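Local atomic coordinates of B-agarase (PDB entry 4BQ2), a protein that hydrolyses the beta-linkages of agarose as a family 50 glycoside hydrolase, an exo-acting beta-agarase of a marine bacterium. Residues 27-32 against 183-188; 4-9 against 15-20; 76-79 against 83-86; 71-76 against 147-152. One frame throughout, in Å; residues are numbered along the deposited sequence. Where two conformers were deposited one is given.

Contact 1: 27-32 against 183-188; sequences ETYTGI and IIDNIR. With CA (calcium ion), chain K.
OD2 of D185 is held by two partners, the phenol of Y29 and the calcium ion. The hydroxyl OH of Y29 donates to OD2 of D185 at 2.5 Å, reaching the anti lone pair that faces away from the other carboxylate oxygen, and the ring and carboxylate planes stand 80° apart. The calcium ion takes the carboxylate bidentately, at 2.6 Å from OD1 and 2.5 Å from OD2 of D185. With the metal and the phenol both fixed on it, the carboxylate has little freedom to rotate about its last bond, and the nearby cation would be expected to favour the ionised form. Y29 gets there with chi1 at 77°, its CG lying between the backbone N and the carbonyl carbon, which lays the ring over I183: CG2 of I183 sits 4.0 Å from the ring centroid, a CH-pi contact over one face. Segments 27-30 and 183-188, parts of strands 22-30 and 180-191 in the CBM-like domain, cross at 83°; their axes come no closer than 9.0 Å, and side chains make the hydrogen bond and CH-pi contact between them. Just beyond D185 the chain makes a G1 beta bulge at N186 and I187, opposite F6. OD1 of N186 accepts from the calcium-bound water at 3.0 Å, while its ND2 bonds to D75. D7, E9, S37 and K38 complete the metal site.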
loop_
_atom_site.group_PDB
_atom_site.type_symbol
_atom_site.label_atom_id
_atom_site.label_comp_id
_atom_site.label_asym_id
_atom_site.label_seq_id
_atom_site.Cartn_x
_atom_site.Cartn_y
_atom_site.Cartn_z
ATOM N N GLU A 27 16.041 24.997 -22.559
ATOM C CA GLU A 27 15.063 25.977 -23.044
ATOM C C GLU A 27 14.904 27.090 -22.012
ATOM O O GLU A 27 15.222 26.911 -20.831
ATOM C CB GLU A 27 13.676 25.360 -23.267
ATOM C CG GLU A 27 13.621 23.979 -23.923
ATOM C CD GLU A 27 13.883 24.000 -25.419
ATOM O OE1 GLU A 27 13.997 25.119 -25.991
ATOM O OE2 GLU A 27 13.972 22.891 -26.020
ATOM N N THR A 28 14.389 28.225 -22.474
ATOM C CA THR A 28 13.983 29.320 -21.590
ATOM C C THR A 28 12.548 29.084 -21.107
ATOM O O THR A 28 11.655 28.744 -21.904
ATOM C CB THR A 28 14.144 30.692 -22.289
ATOM O OG1 THR A 28 15.521 30.883 -22.599
ATOM C CG2 THR A 28 13.705 31.842 -21.377
ATOM N N TYR A 29 12.345 29.235 -19.798
ATOM C CA TYR A 29 11.040 28.999 -19.143
ATOM C C TYR A 29 10.950 30.095 -18.062
ATOM O O TYR A 29 11.986 30.697 -17.730
ATOM C CB TYR A 29 11.024 27.598 -18.483
ATOM C CG TYR A 29 11.821 27.641 -17.198
ATOM C CD1 TYR A 29 13.218 27.654 -17.222
ATOM C CD2 TYR A 29 11.191 27.766 -15.976
ATOM C CE1 TYR A 29 13.955 27.740 -16.052
ATOM C CE2 TYR A 29 11.925 27.885 -14.801
ATOM C CZ TYR A 29 13.306 27.882 -14.853
ATOM O OH TYR A 29 14.025 28.018 -13.688
ATOM N N THR A 30 9.756 30.340 -17.509
ATOM C CA THR A 30 9.564 31.240 -16.349
ATOM C C THR A 30 9.855 30.609 -14.981
ATOM O O THR A 30 9.144 29.692 -14.531
ATOM C CB THR A 30 8.134 31.814 -16.329
ATOM O OG1 THR A 30 7.893 32.498 -17.566
ATOM C CG2 THR A 30 7.941 32.760 -15.134
ATOM N N GLY A 31 10.897 31.100 -14.304
ATOM C CA GLY A 31 11.303 30.541 -13.017
ATOM C C GLY A 31 10.398 30.883 -11.834
ATOM O O GLY A 31 9.417 31.619 -11.978
ATOM N N ILE A 32 10.763 30.354 -10.670
ATOM C CA ILE A 32 9.993 30.497 -9.432
ATOM C C ILE A 32 9.839 31.955 -9.020
ATOM O O ILE A 32 8.829 32.329 -8.410
ATOM C CB ILE A 32 10.598 29.696 -8.231
ATOM C CG1 ILE A 32 12.058 30.106 -7.916
ATOM C CG2 ILE A 32 10.495 28.200 -8.450
ATOM C CD1 ILE A 32 12.420 30.055 -6.446
ATOM N N ILE A 183 10.321 20.818 -16.677
ATOM C CA ILE A 183 11.491 21.686 -16.755
ATOM C C ILE A 183 12.101 21.659 -15.369
ATOM O O ILE A 183 11.391 21.814 -14.375
ATOM C CB ILE A 183 11.154 23.161 -17.090
ATOM C CG1 ILE A 183 10.213 23.272 -18.278
ATOM C CG2 ILE A 183 12.422 23.968 -17.356
ATOM C CD1 ILE A 183 10.748 22.644 -19.539
ATOM N N ILE A 184 13.409 21.473 -15.311
ATOM C CA ILE A 184 14.174 21.411 -14.071
ATOM C C ILE A 184 15.204 22.546 -14.119
ATOM O O ILE A 184 15.822 22.784 -15.160
ATOM C CB ILE A 184 14.899 20.060 -13.938
ATOM C CG1 ILE A 184 13.882 18.879 -13.856
ATOM C CG2 ILE A 184 15.843 20.059 -12.732
ATOM C CD1 ILE A 184 14.520 17.511 -14.053
ATOM N N ASP A 185 15.400 23.238 -13.005
ATOM C CA ASP A 185 16.421 24.299 -12.952
ATOM C C ASP A 185 16.964 24.412 -11.546
ATOM O O ASP A 185 16.311 23.965 -10.577
ATOM C CB ASP A 185 15.822 25.608 -13.475
ATOM C CG ASP A 185 16.889 26.653 -13.814
ATOM O OD1 ASP A 185 18.097 26.337 -13.729
ATOM O OD2 ASP A 185 16.518 27.806 -14.114
ATOM N N ASN A 186 18.191 24.944 -11.423
ATOM C CA ASN A 186 18.770 25.352 -10.140
ATOM C C ASN A 186 18.954 24.208 -9.159
ATOM O O ASN A 186 18.547 24.298 -8.010
ATOM C CB ASN A 186 17.956 26.494 -9.511
ATOM C CG ASN A 186 17.928 27.733 -10.401
ATOM O OD1 ASN A 186 18.959 28.126 -10.950
ATOM N ND2 ASN A 186 16.756 28.338 -10.562
ATOM N N ILE A 187 19.506 23.106 -9.645
ATOM C CA ILE A 187 19.826 22.020 -8.771
ATOM C C ILE A 187 20.933 22.495 -7.845
ATOM O O ILE A 187 22.018 22.875 -8.300
ATOM C CB ILE A 187 20.253 20.771 -9.548
ATOM C CG1 ILE A 187 19.218 20.481 -10.654
ATOM C CG2 ILE A 187 20.424 19.652 -8.558
ATOM C CD1 ILE A 187 19.370 19.169 -11.408
ATOM N N ARG A 188 20.647 22.515 -6.549
ATOM C CA ARG A 188 21.578 23.125 -5.600
ATOM C C ARG A 188 21.470 22.494 -4.220
ATOM O O ARG A 188 20.479 21.795 -3.940
ATOM C CB ARG A 188 21.284 24.637 -5.518
ATOM C CG ARG A 188 19.948 24.954 -4.838
ATOM C CD ARG A 188 19.277 26.185 -5.386
ATOM N NE ARG A 188 18.057 26.518 -4.634
ATOM C CZ ARG A 188 16.814 26.322 -5.080
ATOM N NH1 ARG A 188 16.585 25.746 -6.275
ATOM N NH2 ARG A 188 15.798 26.687 -4.307
HETATM CA CA CA K . 18.704 28.461 -15.123
HETATM O O HOH W 1 19.257 29.653 -13.503
#

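Contact 2: 4-9 against 15-20; sequences MLFDFE and SNIHFL. With CA (calcium ion), chain K.
The phenyl ring of F6 offers one face to the tip of I17, whereas the ring of F8 meets the same methyl at its edge. CD1 of I17 lies 4.2 Å from the centroid of the F6 ring and 18° off the ring normal, a CH-pi contact displaced toward the rim. The approach from F8 is looser, with CE1 of F8 4.3 Å from CD1 of I17. F6 and I17 extend from opposite directions, and the extended I17 side chain, chi2 169°, carries its terminal methyl to both aromatics. With L5 and F6 in a classic beta bulge against I187, strand 3-6, paired with 180-191, here packs on strand 17-20, paired with 51-56, within the CBM-like domain.

The residues on either side of F8 in the chain bind the calcium ion: O of D7 at 2.3 Å and OE2 of E9 at 2.4 Å. An Asx turn shapes this corner: N of E9 donates to OD1 of D7 at 3.0 Å, from above the carboxylate plane. D185, S37 and K38 supply the other protein ligands. No hydrogen bond crosses between 4-9 and 15-20, so dispersion and CH-pi contact hold them together, while D7 and E9 serve the calcium ion.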
loop_
_atom_site.group_PDB
_atom_site.type_symbol
_atom_site.label_atom_id
_atom_site.label_comp_id
_atom_site.label_asym_id
_atom_site.label_seq_id
_atom_site.Cartn_x
_atom_site.Cartn_y
_atom_site.Cartn_z
ATOM N N MET A 4 25.680 25.915 -5.796
ATOM C CA MET A 4 24.960 25.633 -7.030
ATOM C C MET A 4 25.546 24.425 -7.761
ATOM O O MET A 4 26.750 24.371 -8.025
ATOM C CB MET A 4 24.906 26.882 -7.943
ATOM C CG MET A 4 24.155 26.688 -9.260
ATOM S SD MET A 4 22.397 26.253 -9.088
ATOM C CE MET A 4 21.816 27.770 -8.347
ATOM N N LEU A 5 24.698 23.447 -8.100
ATOM C CA LEU A 5 25.160 22.296 -8.878
ATOM C C LEU A 5 24.899 22.453 -10.382
ATOM O O LEU A 5 25.808 22.250 -11.182
ATOM C CB LEU A 5 24.575 20.985 -8.324
ATOM C CG LEU A 5 24.892 20.785 -6.842
ATOM C CD1 LEU A 5 23.953 19.729 -6.270
ATOM C CD2 LEU A 5 26.360 20.416 -6.625
ATOM N N PHE A 6 23.664 22.791 -10.765
ATOM C CA PHE A 6 23.300 22.954 -12.177
ATOM C C PHE A 6 22.282 24.080 -12.321
ATOM O O PHE A 6 21.130 23.927 -11.892
ATOM C CB PHE A 6 22.674 21.664 -12.782
ATOM C CG PHE A 6 23.584 20.471 -12.731
ATOM C CD1 PHE A 6 24.525 20.237 -13.754
ATOM C CD2 PHE A 6 23.557 19.608 -11.636
ATOM C CE1 PHE A 6 25.382 19.139 -13.691
ATOM C CE2 PHE A 6 24.427 18.517 -11.568
ATOM C CZ PHE A 6 25.327 18.277 -12.595
ATOM N N ASP A 7 22.689 25.190 -12.932
ATOM C CA ASP A 7 21.724 26.259 -13.274
ATOM C C ASP A 7 21.434 26.337 -14.762
ATOM O O ASP A 7 20.621 27.157 -15.191
ATOM C CB ASP A 7 22.132 27.631 -12.714
ATOM C CG ASP A 7 23.427 28.176 -13.314
ATOM O OD1 ASP A 7 23.908 27.735 -14.378
ATOM O OD2 ASP A 7 23.988 29.069 -12.675
ATOM N N PHE A 8 22.117 25.491 -15.539
ATOM C CA PHE A 8 21.926 25.370 -17.013
ATOM C C PHE A 8 22.191 26.639 -17.837
ATOM O O PHE A 8 21.808 26.703 -19.015
ATOM C CB PHE A 8 20.574 24.713 -17.344
ATOM C CG PHE A 8 20.360 23.428 -16.599
ATOM C CD1 PHE A 8 21.024 22.269 -17.003
ATOM C CD2 PHE A 8 19.590 23.390 -15.432
ATOM C CE1 PHE A 8 20.884 21.077 -16.289
ATOM C CE2 PHE A 8 19.442 22.191 -14.719
ATOM C CZ PHE A 8 20.091 21.045 -15.155
ATOM N N GLU A 9 22.869 27.618 -17.230
ATOM C CA GLU A 9 23.070 28.927 -17.879
ATOM C C GLU A 9 24.131 28.937 -18.989
ATOM O O GLU A 9 24.098 29.774 -19.875
ATOM C CB GLU A 9 23.368 30.015 -16.839
ATOM C CG GLU A 9 22.193 30.274 -15.907
ATOM C CD GLU A 9 20.943 30.632 -16.687
ATOM O OE1 GLU A 9 21.036 31.540 -17.532
ATOM O OE2 GLU A 9 19.889 29.977 -16.510
ATOM N N SER A 15 27.379 16.796 -19.405
ATOM C CA SER A 15 27.775 15.479 -19.868
ATOM C C SER A 15 27.695 14.407 -18.779
ATOM O O SER A 15 27.696 13.218 -19.103
ATOM C CB SER A 15 29.167 15.514 -20.527
ATOM O OG SER A 15 30.177 15.787 -19.578
ATOM N N ASN A 16 27.621 14.841 -17.514
ATOM C CA ASN A 16 27.471 13.948 -16.363
ATOM C C ASN A 16 26.017 13.565 -16.085
ATOM O O ASN A 16 25.740 12.872 -15.105
ATOM C CB ASN A 16 28.067 14.575 -15.099
ATOM C CG ASN A 16 29.541 14.895 -15.242
ATOM O OD1 ASN A 16 30.279 14.212 -15.963
ATOM N ND2 ASN A 16 29.982 15.941 -14.551
ATOM N N ILE A 17 25.098 14.023 -16.931
ATOM C CA ILE A 17 23.681 13.674 -16.794
ATOM C C ILE A 17 23.233 12.729 -17.888
ATOM O O ILE A 17 23.365 13.022 -19.068
ATOM C CB ILE A 17 22.745 14.900 -16.731
ATOM C CG1 ILE A 17 23.166 15.827 -15.585
ATOM C CG2 ILE A 17 21.291 14.429 -16.524
ATOM C CD1 ILE A 17 22.487 17.176 -15.610
ATOM N N HIS A 18 22.648 11.613 -17.490
ATOM C CA HIS A 18 22.274 10.554 -18.435
ATOM C C HIS A 18 20.754 10.410 -18.536
ATOM O O HIS A 18 20.043 10.529 -17.521
ATOM C CB HIS A 18 22.944 9.250 -17.992
ATOM C CG HIS A 18 24.415 9.412 -17.740
ATOM N ND1 HIS A 18 25.364 9.204 -18.718
ATOM C CD2 HIS A 18 25.091 9.850 -16.649
ATOM C CE1 HIS A 18 26.564 9.475 -18.233
ATOM N NE2 HIS A 18 26.426 9.877 -16.981
ATOM N N PHE A 19 20.264 10.160 -19.752
ATOM C CA PHE A 19 18.822 10.180 -20.014
ATOM C C PHE A 19 18.281 8.800 -20.340
ATOM O O PHE A 19 18.783 8.126 -21.248
ATOM C CB PHE A 19 18.505 11.242 -21.059
ATOM C CG PHE A 19 19.020 12.598 -20.653
ATOM C CD1 PHE A 19 18.433 13.277 -19.573
ATOM C CD2 PHE A 19 20.136 13.155 -21.267
ATOM C CE1 PHE A 19 18.920 14.512 -19.157
ATOM C CE2 PHE A 19 20.626 14.392 -20.866
ATOM C CZ PHE A 19 20.035 15.066 -19.803
ATOM N N LEU A 20 17.284 8.384 -19.558
ATOM C CA LEU A 20 16.646 7.071 -19.682
ATOM C C LEU A 20 15.317 7.249 -20.375
ATOM O O LEU A 20 14.387 7.818 -19.785
ATOM C CB LEU A 20 16.365 6.459 -18.308
ATOM C CG LEU A 20 17.455 6.364 -17.251
ATOM C CD1 LEU A 20 17.212 5.112 -16.432
ATOM C CD2 LEU A 20 18.845 6.321 -17.859
HETATM CA CA CA K . 18.704 28.461 -15.123
HETATM O O HOH W 1 19.257 29.653 -13.503
#

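Contact 3: 76-79 against 83-86; sequences IVSV and STQF
The polar part of this contact is a bond between two hydroxyls: OG1 of T84 donates to OG of S78 at 2.8 Å. In S78 the hydroxyl lies beside the backbone N and anti to the carbonyl carbon (chi1 -67°), which directs OG across to strand 84-92. The backbone N of T84 is also close, 3.4 Å from OG of S78, but its angle is too poor for a hydrogen bond. OG of S78 has a further partner in the carbonyl oxygen of I104, so this buried hydroxyl is tied both to T84 and to strand 97-104.

These strands, 70-79 and 84-92, follow each other in the CBM-like domain, but they do not pair directly as a hairpin. Their touching parts run 137° apart, and the CA atoms of S78 and S83 come within 5.9 Å, whereas those of I76 and F86 are 10.0 Å apart.

Where the backbones diverge, the contact becomes apolar. CG2 of I76 meets CE2 of F86 at 4.0 Å, close to the plane of the ring and therefore at its edge, and CD1 of I76 stands 4.2 Å from CD2 of F86. The two side chains cross at a slant, with I104 packing on both and L171, V173 and V182 against F86.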
loop_
_atom_site.group_PDB
_atom_site.type_symbol
_atom_site.label_atom_id
_atom_site.label_comp_id
_atom_site.label_asym_id
_atom_site.label_seq_id
_atom_site.Cartn_x
_atom_site.Cartn_y
_atom_site.Cartn_z
ATOM N N ILE A 76 11.232 22.757 -10.258
ATOM C CA ILE A 76 10.628 21.827 -11.230
ATOM C C ILE A 76 9.218 22.269 -11.566
ATOM O O ILE A 76 8.500 22.815 -10.692
ATOM C CB ILE A 76 10.577 20.358 -10.683
ATOM C CG1 ILE A 76 11.830 20.017 -9.856
ATOM C CG2 ILE A 76 10.370 19.332 -11.812
ATOM C CD1 ILE A 76 11.791 18.621 -9.222
ATOM N N VAL A 77 8.799 22.030 -12.807
ATOM C CA VAL A 77 7.387 22.220 -13.172
ATOM C C VAL A 77 7.064 21.231 -14.279
ATOM O O VAL A 77 7.965 20.853 -15.020
ATOM C CB VAL A 77 7.119 23.645 -13.682
ATOM C CG1 VAL A 77 7.756 23.870 -15.053
ATOM C CG2 VAL A 77 5.624 23.924 -13.744
ATOM N N SER A 78 5.799 20.804 -14.388
ATOM C CA SER A 78 5.377 19.918 -15.497
ATOM C C SER A 78 4.826 20.797 -16.616
ATOM O O SER A 78 4.373 21.892 -16.357
ATOM C CB SER A 78 4.291 18.918 -15.055
ATOM O OG SER A 78 4.821 18.005 -14.130
ATOM N N VAL A 79 4.912 20.335 -17.855
ATOM C CA VAL A 79 4.391 21.110 -18.973
ATOM C C VAL A 79 3.409 20.194 -19.659
ATOM O O VAL A 79 3.599 18.979 -19.643
ATOM C CB VAL A 79 5.526 21.535 -19.928
ATOM C CG1 VAL A 79 4.981 22.326 -21.105
ATOM C CG2 VAL A 79 6.562 22.368 -19.173
ATOM N N SER A 83 0.209 16.137 -14.723
ATOM C CA SER A 83 1.145 16.295 -13.627
ATOM C C SER A 83 2.080 15.102 -13.687
ATOM O O SER A 83 1.784 14.112 -14.369
ATOM C CB SER A 83 0.437 16.350 -12.260
ATOM O OG SER A 83 -0.142 15.109 -11.942
ATOM N N THR A 84 3.197 15.207 -12.966
ATOM C CA THR A 84 4.263 14.226 -12.969
ATOM C C THR A 84 4.626 13.869 -11.542
ATOM O O THR A 84 4.905 14.754 -10.740
ATOM C CB THR A 84 5.547 14.835 -13.642
ATOM O OG1 THR A 84 5.221 15.313 -14.939
ATOM C CG2 THR A 84 6.664 13.805 -13.729
ATOM N N GLN A 85 4.633 12.579 -11.217
ATOM C CA GLN A 85 5.141 12.131 -9.928
ATOM C C GLN A 85 6.596 11.696 -10.161
ATOM O O GLN A 85 6.860 10.715 -10.882
ATOM C CB GLN A 85 4.307 10.983 -9.333
ATOM C CG GLN A 85 4.955 10.412 -8.069
ATOM C CD GLN A 85 4.186 9.281 -7.441
ATOM O OE1 GLN A 85 3.161 8.831 -7.980
ATOM N NE2 GLN A 85 4.710 8.751 -6.330
ATOM N N PHE A 86 7.534 12.454 -9.591
ATOM C CA PHE A 86 8.935 12.111 -9.640
ATOM C C PHE A 86 9.322 11.262 -8.436
ATOM O O PHE A 86 8.927 11.569 -7.276
ATOM C CB PHE A 86 9.801 13.396 -9.608
ATOM C CG PHE A 86 10.348 13.791 -10.933
ATOM C CD1 PHE A 86 10.620 12.816 -11.926
ATOM C CD2 PHE A 86 10.652 15.123 -11.199
ATOM C CE1 PHE A 86 11.181 13.184 -13.148
ATOM C CE2 PHE A 86 11.199 15.498 -12.414
ATOM C CZ PHE A 86 11.447 14.529 -13.400
#

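Contact 4: 71-76 against 147-152; sequences SLYFDI and SDDRQF
Both Y73 and F74 turn their rings back beside their own backbone N, with chi1 at -82° and -51°, and these torsions carry the ring ends closer to 147-152 than the directions of their CB atoms suggest. Y73 meets D149 and F74 meets F152. F74 and F152 come together at about a right angle between side chains, CD1 of F74 lying 3.9 Å from CE2 of F152. Their ring planes make 70°, an oblique aromatic pair. CD1 of I76 adds a looser touch on CZ of F152 at 4.3 Å.

At the other end the chemistry turns polar. OD2 of D149 lies in the plane of the Y73 ring at its edge, 3.6 Å from CE2 of Y73, with the carboxylate nearly perpendicular to the ring. A water bridges the two side chains, donating to OD2 of D149 at 2.6 Å and hydrogen-bonded to OH of Y73 at 2.7 Å; S147 OG holds the same water weakly.

Strand 70-79 here runs between strands 110-115 and 180-191, and it bonds to both through its backbone. I102 and I104 of strand 97-104 pack on F152 and I76, respectively, while the ring of Y113 meets that of Y73. Strand 150-155, which carries F152, pairs antiparallel with 97-104 and parallel with 110-115.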
loop_
_atom_site.group_PDB
_atom_site.type_symbol
_atom_site.label_atom_id
_atom_site.label_comp_id
_atom_site.label_asym_id
_atom_site.label_seq_id
_atom_site.Cartn_x
_atom_site.Cartn_y
_atom_site.Cartn_z
ATOM N N SER A 71 19.908 20.424 2.633
ATOM C CA SER A 71 18.981 19.766 1.719
ATOM C C SER A 71 19.402 20.040 0.284
ATOM O O SER A 71 19.972 21.066 -0.022
ATOM C CB SER A 71 17.534 20.283 1.920
ATOM O OG SER A 71 17.066 19.966 3.215
ATOM N N LEU A 72 19.071 19.093 -0.584
ATOM C CA LEU A 72 19.180 19.210 -2.003
ATOM C C LEU A 72 17.884 19.812 -2.558
ATOM O O LEU A 72 16.780 19.307 -2.280
ATOM C CB LEU A 72 19.321 17.792 -2.561
ATOM C CG LEU A 72 19.668 17.535 -4.006
ATOM C CD1 LEU A 72 21.041 18.148 -4.304
ATOM C CD2 LEU A 72 19.673 16.008 -4.233
ATOM N N TYR A 73 18.035 20.855 -3.367
ATOM C CA TYR A 73 16.909 21.596 -3.938
ATOM C C TYR A 73 16.839 21.475 -5.440
ATOM O O TYR A 73 17.878 21.472 -6.090
ATOM C CB TYR A 73 17.099 23.077 -3.611
ATOM C CG TYR A 73 16.637 23.446 -2.246
ATOM C CD1 TYR A 73 17.376 23.090 -1.122
ATOM C CD2 TYR A 73 15.449 24.150 -2.061
ATOM C CE1 TYR A 73 16.960 23.426 0.148
ATOM C CE2 TYR A 73 15.026 24.495 -0.780
ATOM C CZ TYR A 73 15.790 24.138 0.310
ATOM O OH TYR A 73 15.397 24.477 1.584
ATOM N N PHE A 74 15.618 21.428 -5.986
ATOM C CA PHE A 74 15.380 21.472 -7.440
ATOM C C PHE A 74 14.198 22.389 -7.688
ATOM O O PHE A 74 13.223 22.342 -6.913
ATOM C CB PHE A 74 14.944 20.096 -7.996
ATOM C CG PHE A 74 15.823 18.944 -7.617
ATOM C CD1 PHE A 74 15.737 18.359 -6.364
ATOM C CD2 PHE A 74 16.648 18.362 -8.573
ATOM C CE1 PHE A 74 16.534 17.266 -6.024
ATOM C CE2 PHE A 74 17.468 17.276 -8.248
ATOM C CZ PHE A 74 17.394 16.724 -6.984
ATOM N N ASP A 75 14.273 23.220 -8.734
ATOM C CA ASP A 75 13.090 23.953 -9.218
ATOM C C ASP A 75 12.511 23.096 -10.338
ATOM O O ASP A 75 13.239 22.677 -11.232
ATOM C CB ASP A 75 13.447 25.351 -9.764
ATOM C CG ASP A 75 14.010 26.299 -8.699
ATOM O OD1 ASP A 75 14.038 25.951 -7.495
ATOM O OD2 ASP A 75 14.502 27.381 -9.109
ATOM N N ILE A 76 11.232 22.757 -10.258
ATOM C CA ILE A 76 10.628 21.827 -11.230
ATOM C C ILE A 76 9.218 22.269 -11.566
ATOM O O ILE A 76 8.500 22.815 -10.692
ATOM C CB ILE A 76 10.577 20.358 -10.683
ATOM C CG1 ILE A 76 11.830 20.017 -9.856
ATOM C CG2 ILE A 76 10.370 19.332 -11.812
ATOM C CD1 ILE A 76 11.791 18.621 -9.222
ATOM N N SER A 147 8.247 27.633 4.819
ATOM C CA SER A 147 8.651 28.317 3.592
ATOM C C SER A 147 7.636 28.041 2.480
ATOM O O SER A 147 6.749 27.211 2.651
ATOM C CB SER A 147 10.051 27.862 3.159
ATOM O OG SER A 147 10.032 26.511 2.726
ATOM N N ASP A 148 7.764 28.756 1.362
ATOM C CA ASP A 148 6.926 28.523 0.172
ATOM C C ASP A 148 7.341 27.216 -0.557
ATOM O O ASP A 148 6.602 26.705 -1.412
ATOM C CB ASP A 148 7.045 29.702 -0.791
ATOM C CG ASP A 148 6.175 30.883 -0.402
ATOM O OD1 ASP A 148 5.542 30.854 0.673
ATOM O OD2 ASP A 148 6.108 31.849 -1.196
ATOM N N ASP A 149 8.511 26.688 -0.200
ATOM C CA ASP A 149 9.097 25.524 -0.872
ATOM C C ASP A 149 8.328 24.245 -0.545
ATOM O O ASP A 149 7.624 24.165 0.475
ATOM C CB ASP A 149 10.571 25.360 -0.491
ATOM C CG ASP A 149 11.403 26.577 -0.837
ATOM O OD1 ASP A 149 11.054 27.299 -1.807
ATOM O OD2 ASP A 149 12.395 26.821 -0.116
ATOM N N ARG A 150 8.464 23.246 -1.409
ATOM C CA ARG A 150 7.822 21.955 -1.181
ATOM C C ARG A 150 8.811 20.882 -0.785
ATOM O O ARG A 150 9.798 20.682 -1.454
ATOM C CB ARG A 150 7.054 21.531 -2.420
ATOM C CG ARG A 150 5.957 22.536 -2.804
ATOM C CD ARG A 150 5.038 21.944 -3.853
ATOM N NE ARG A 150 4.229 20.837 -3.318
ATOM C CZ ARG A 150 3.707 19.881 -4.081
ATOM N NH1 ARG A 150 3.896 19.891 -5.405
ATOM N NH2 ARG A 150 2.969 18.924 -3.529
ATOM N N GLN A 151 8.515 20.161 0.284
ATOM C CA GLN A 151 9.409 19.102 0.761
ATOM C C GLN A 151 9.091 17.793 0.032
ATOM O O GLN A 151 7.935 17.355 0.042
ATOM C CB GLN A 151 9.288 18.916 2.292
ATOM C CG GLN A 151 10.292 17.881 2.762
ATOM C CD GLN A 151 10.463 17.734 4.257
ATOM O OE1 GLN A 151 9.528 17.913 5.053
ATOM N NE2 GLN A 151 11.649 17.314 4.641
ATOM N N PHE A 152 10.085 17.182 -0.626
ATOM C CA PHE A 152 9.899 15.834 -1.198
ATOM C C PHE A 152 9.434 14.942 -0.052
ATOM O O PHE A 152 9.940 15.047 1.096
ATOM C CB PHE A 152 11.204 15.259 -1.753
ATOM C CG PHE A 152 11.430 15.474 -3.239
ATOM C CD1 PHE A 152 10.992 14.530 -4.171
ATOM C CD2 PHE A 152 12.173 16.570 -3.703
ATOM C CE1 PHE A 152 11.235 14.691 -5.543
ATOM C CE2 PHE A 152 12.413 16.745 -5.062
ATOM C CZ PHE A 152 11.956 15.802 -5.991
HETATM O O HOH W 2 13.361 26.131 2.163
#

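In the fold
All four contacts lie in the CBM-like domain on the same side of the chain's centre. Strand 180-191 pairs with strands 3-6 and 70-79, so it links contact 1 to the other three through their strands. Contacts 1 and 2 share the calcium ion and its water, and only contact 1 is partly buried; the remaining three are buried. Contacts 3 and 4 share I76 on strand 70-79, farther from the metal. Their chemistry follows this placement: metal and carboxylate bonds in contact 1, an apolar cluster beside a metal-binding turn in contact 2, a buried hydroxyl pair beside an Ile-Phe contact in contact 3, and aromatics with a bridging water in contact 4.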